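Local coordinates for protein ubiquitin-like-specific protease 2 (Saccharomyces cerevisiae, PDB 5LNB) that removes the ubiquitin-like modifier SUMO from other proteins through the cysteine-protease domain that this fragment contains, at residues F44-V49 with Q209-D214. Residues are numbered along the deposited sequence; the frame is centred on the assembly and turned at random.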
ATOM      1  N   PHE A  44       9.330  16.022  -6.228  1.00 33.54           N
ATOM      2  CA  PHE A  44       9.875  17.337  -5.937  1.00 36.59           C
ATOM      3  C   PHE A  44       8.803  18.215  -5.302  1.00 38.74           C
ATOM      4  O   PHE A  44       7.601  17.986  -5.467  1.00 39.74           O
ATOM      5  CB  PHE A  44      10.426  17.992  -7.205  1.00 38.76           C
ATOM      6  CG  PHE A  44      11.715  17.386  -7.685  1.00 37.33           C
ATOM      7  CD1 PHE A  44      12.933  17.835  -7.193  1.00 40.78           C
ATOM      8  CD2 PHE A  44      11.712  16.366  -8.618  1.00 32.10           C
ATOM      9  CE1 PHE A  44      14.126  17.281  -7.633  1.00 37.51           C
ATOM     10  CE2 PHE A  44      12.898  15.805  -9.057  1.00 37.81           C
ATOM     11  CZ  PHE A  44      14.106  16.265  -8.566  1.00 34.44           C
ATOM     12  N   ASN A  45       9.258  19.213  -4.544  1.00 40.98           N
ATOM     13  CA  ASN A  45       8.359  20.128  -3.848  1.00 39.46           C
ATOM     14  C   ASN A  45       7.328  19.355  -3.033  1.00 40.96           C
ATOM     15  O   ASN A  45       7.685  18.611  -2.114  1.00 42.91           O
ATOM     16  CB  ASN A  45       7.661  21.056  -4.846  1.00 42.06           C
ATOM     17  CG  ASN A  45       8.644  21.819  -5.729  1.00 53.73           C
ATOM     18  OD1 ASN A  45       9.565  22.483  -5.240  1.00 47.46           O
ATOM     19  ND2 ASN A  45       8.454  21.715  -7.043  1.00 62.49           N
ATOM     20  N   LYS A  46       6.051  19.522  -3.372  1.00 36.74           N
ATOM     21  CA  LYS A  46       4.959  18.798  -2.736  1.00 36.47           C
ATOM     22  C   LYS A  46       3.949  18.365  -3.783  1.00 38.09           C
ATOM     23  O   LYS A  46       2.736  18.488  -3.590  1.00 36.47           O
ATOM     24  CB  LYS A  46       4.280  19.643  -1.653  1.00 41.93           C
ATOM     25  CG  LYS A  46       5.186  19.989  -0.488  1.00 36.02           C
ATOM     26  CD  LYS A  46       4.604  21.065   0.364  1.00 38.78           C
ATOM     27  CE  LYS A  46       5.622  21.534   1.391  1.00 46.68           C
ATOM     28  NZ  LYS A  46       5.046  22.579   2.273  1.00 56.51           N
ATOM     29  N   ASP A  47       4.436  17.870  -4.918  1.00 33.66           N
ATOM     30  CA  ASP A  47       3.539  17.449  -5.982  1.00 31.98           C
ATOM     31  C   ASP A  47       2.751  16.216  -5.564  1.00 30.37           C
ATOM     32  O   ASP A  47       3.204  15.406  -4.748  1.00 26.64           O
ATOM     33  CB  ASP A  47       4.320  17.152  -7.259  1.00 38.66           C
ATOM     34  CG  ASP A  47       4.791  18.413  -7.969  1.00 44.12           C
ATOM     35  OD1 ASP A  47       4.614  19.523  -7.429  1.00 46.71           O
ATOM     36  OD2 ASP A  47       5.335  18.284  -9.081  1.00 49.93           O
ATOM     37  N   TRP A  48       1.550  16.089  -6.125  1.00 29.81           N
ATOM     38  CA  TRP A  48       0.764  14.871  -5.964  1.00 27.18           C
ATOM     39  C   TRP A  48       1.586  13.657  -6.383  1.00 24.83           C
ATOM     40  O   TRP A  48       2.257  13.674  -7.413  1.00 25.82           O
ATOM     41  CB  TRP A  48      -0.526  14.957  -6.787  1.00 27.83           C
ATOM     42  CG  TRP A  48      -1.343  13.695  -6.723  1.00 34.34           C
ATOM     43  CD1 TRP A  48      -2.025  13.205  -5.641  1.00 33.69           C
ATOM     44  CD2 TRP A  48      -1.545  12.752  -7.781  1.00 30.94           C
ATOM     45  NE1 TRP A  48      -2.648  12.024  -5.967  1.00 33.71           N
ATOM     46  CE2 TRP A  48      -2.365  11.722  -7.274  1.00 31.80           C
ATOM     47  CE3 TRP A  48      -1.118  12.682  -9.113  1.00 30.14           C
ATOM     48  CZ2 TRP A  48      -2.757  10.635  -8.047  1.00 30.16           C
ATOM     49  CZ3 TRP A  48      -1.514  11.604  -9.877  1.00 30.97           C
ATOM     50  CH2 TRP A  48      -2.323  10.596  -9.344  1.00 25.32           C
ATOM     51  N   VAL A  49       1.560  12.616  -5.561  1.00 24.83           N
ATOM     52  CA  VAL A  49       2.310  11.397  -5.845  1.00 24.84           C
ATOM     53  C   VAL A  49       1.480  10.530  -6.788  1.00 26.47           C
ATOM     54  O   VAL A  49       0.370  10.119  -6.444  1.00 24.59           O
ATOM     55  CB  VAL A  49       2.642  10.645  -4.548  1.00 20.95           C
ATOM     56  CG1 VAL A  49       3.297   9.330  -4.863  1.00 20.69           C
ATOM     57  CG2 VAL A  49       3.552  11.486  -3.661  1.00 21.89           C
ATOM     58  N   GLN A 209      -0.912  15.301   9.082  1.00 24.62           N
ATOM     59  CA  GLN A 209      -0.385  16.513   8.480  1.00 30.92           C
ATOM     60  C   GLN A 209      -1.362  16.897   7.376  1.00 27.76           C
ATOM     61  O   GLN A 209      -1.660  16.067   6.510  1.00 24.67           O
ATOM     62  CB  GLN A 209       1.035  16.279   7.947  1.00 38.60           C
ATOM     63  CG  GLN A 209       1.945  17.510   7.958  1.00 40.86           C
ATOM     64  CD  GLN A 209       1.624  18.473   6.837  1.00 40.80           C
ATOM     65  OE1 GLN A 209       1.122  18.067   5.786  1.00 34.39           O
ATOM     66  NE2 GLN A 209       1.900  19.761   7.056  1.00 43.26           N
ATOM     67  N   PRO A 210      -1.874  18.124   7.364  1.00 23.37           N
ATOM     68  CA  PRO A 210      -3.031  18.453   6.520  1.00 24.00           C
ATOM     69  C   PRO A 210      -2.735  18.699   5.043  1.00 24.76           C
ATOM     70  O   PRO A 210      -3.661  19.079   4.321  1.00 26.41           O
ATOM     71  CB  PRO A 210      -3.580  19.726   7.183  1.00 25.81           C
ATOM     72  CG  PRO A 210      -2.406  20.354   7.833  1.00 26.02           C
ATOM     73  CD  PRO A 210      -1.488  19.238   8.250  1.00 24.57           C
ATOM     74  N   ASN A 211      -1.516  18.485   4.535  1.00 23.01           N
ATOM     75  CA  ASN A 211      -1.242  18.657   3.101  1.00 23.05           C
ATOM     76  C   ASN A 211      -1.794  17.465   2.336  1.00 26.03           C
ATOM     77  O   ASN A 211      -1.217  16.376   2.387  1.00 21.65           O
ATOM     78  CB  ASN A 211       0.254  18.756   2.816  1.00 25.21           C
ATOM     79  CG  ASN A 211       0.926  19.912   3.517  1.00 26.26           C
ATOM     80  OD1 ASN A 211       0.279  20.828   4.024  1.00 30.27           O
ATOM     81  ND2 ASN A 211       2.249  19.866   3.554  1.00 26.94           N
ATOM     82  N   MET A 212      -2.873  17.659   1.579  1.00 22.85           N
ATOM     83  CA  MET A 212      -3.419  16.524   0.842  1.00 23.40           C
ATOM     84  C   MET A 212      -2.407  15.976  -0.163  1.00 23.27           C
ATOM     85  O   MET A 212      -2.293  14.756  -0.337  1.00 21.27           O
ATOM     86  CB  MET A 212      -4.723  16.902   0.136  1.00 23.59           C
ATOM     87  CG  MET A 212      -5.413  15.680  -0.490  1.00 25.92           C
ATOM     88  SD  MET A 212      -7.148  15.959  -0.870  1.00 31.97           S
ATOM     89  CE  MET A 212      -7.012  17.078  -2.257  1.00 35.50           C
ATOM     90  N   SER A 213      -1.637  16.861  -0.806  1.00 24.33           N
ATOM     91  CA  SER A 213      -0.683  16.426  -1.821  1.00 21.87           C
ATOM     92  C   SER A 213       0.497  15.650  -1.239  1.00 26.04           C
ATOM     93  O   SER A 213       1.201  14.982  -2.001  1.00 26.31           O
ATOM     94  CB  SER A 213      -0.188  17.631  -2.624  1.00 24.14           C
ATOM     95  OG  SER A 213       0.585  18.522  -1.836  1.00 24.42           O
ATOM     96  N   ASP A 214       0.722  15.705   0.082  1.00 20.34           N
ATOM     97  CA  ASP A 214       1.680  14.816   0.740  1.00 26.58           C
ATOM     98  C   ASP A 214       1.094  13.447   1.108  1.00 25.41           C
ATOM     99  O   ASP A 214       1.849  12.572   1.553  1.00 24.21           O
ATOM    100  CB  ASP A 214       2.236  15.442   2.027  1.00 19.67           C
ATOM    101  CG  ASP A 214       3.281  16.540   1.775  1.00 29.16           C
ATOM    102  OD1 ASP A 214       3.894  16.586   0.681  1.00 27.27           O
ATOM    103  OD2 ASP A 214       3.489  17.359   2.701  1.00 27.94           O
TER
HETATM  104  O   HOH W   1       0.183  12.702  -2.740  1.00 18.27           O
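W48 and S213 bring the two backbones closest, CA to CA 4.7 Å, where the irregular loop ahead of helix 51-67 passes the turn leading into helix 215-228. The direct bond between the loops runs from the hydroxyl of S213: its OG donates to K46 O at 2.8 Å, 15° off the carbonyl plane. For this, OG sits between the backbone N and the carbonyl carbon (chi1 66°), and CB also closes on that carbonyl oxygen. Three residues on from K46, a water accepts the V49 N-H at 3.1 Å and donates to S213 O at 2.6 Å, a second, indirect link. The K46 chain, extended beyond CG, passes D214, with K46 CG 3.8 Å from D214 OD1. Further out, K46 CD lies 4.1 Å from N211 ND2; NZ is also near that amide nitrogen but, donor to donor, makes no bond with it. The amide is held from within its own turn: N211 ND2 donates to D214 OD2 at 2.9 Å, reaching it from above the carboxylate plane. An alanine in place of N211 would take away the amide beside the K46 chain and probably leave D214 OD2 without this donor, the carboxylate held on the OD1 side by R265. R265 joins the two loops from outside, salt-bridged to D214 OD1 and hydrogen-bonded to D47 O. In C48 peptidases the turn into helix 215-228 leads to the nucleophilic cysteine at the helix start, and the W48 ring, lying nearly parallel to W123, is consistent with the tryptophan pair flanking the SUMO tail in relatives. With K46 NZ 5.5 Å from D214 OD2, the lysine's charge probably adds only a mild pull; the links seen between the loops are the serine bond, the water and R265.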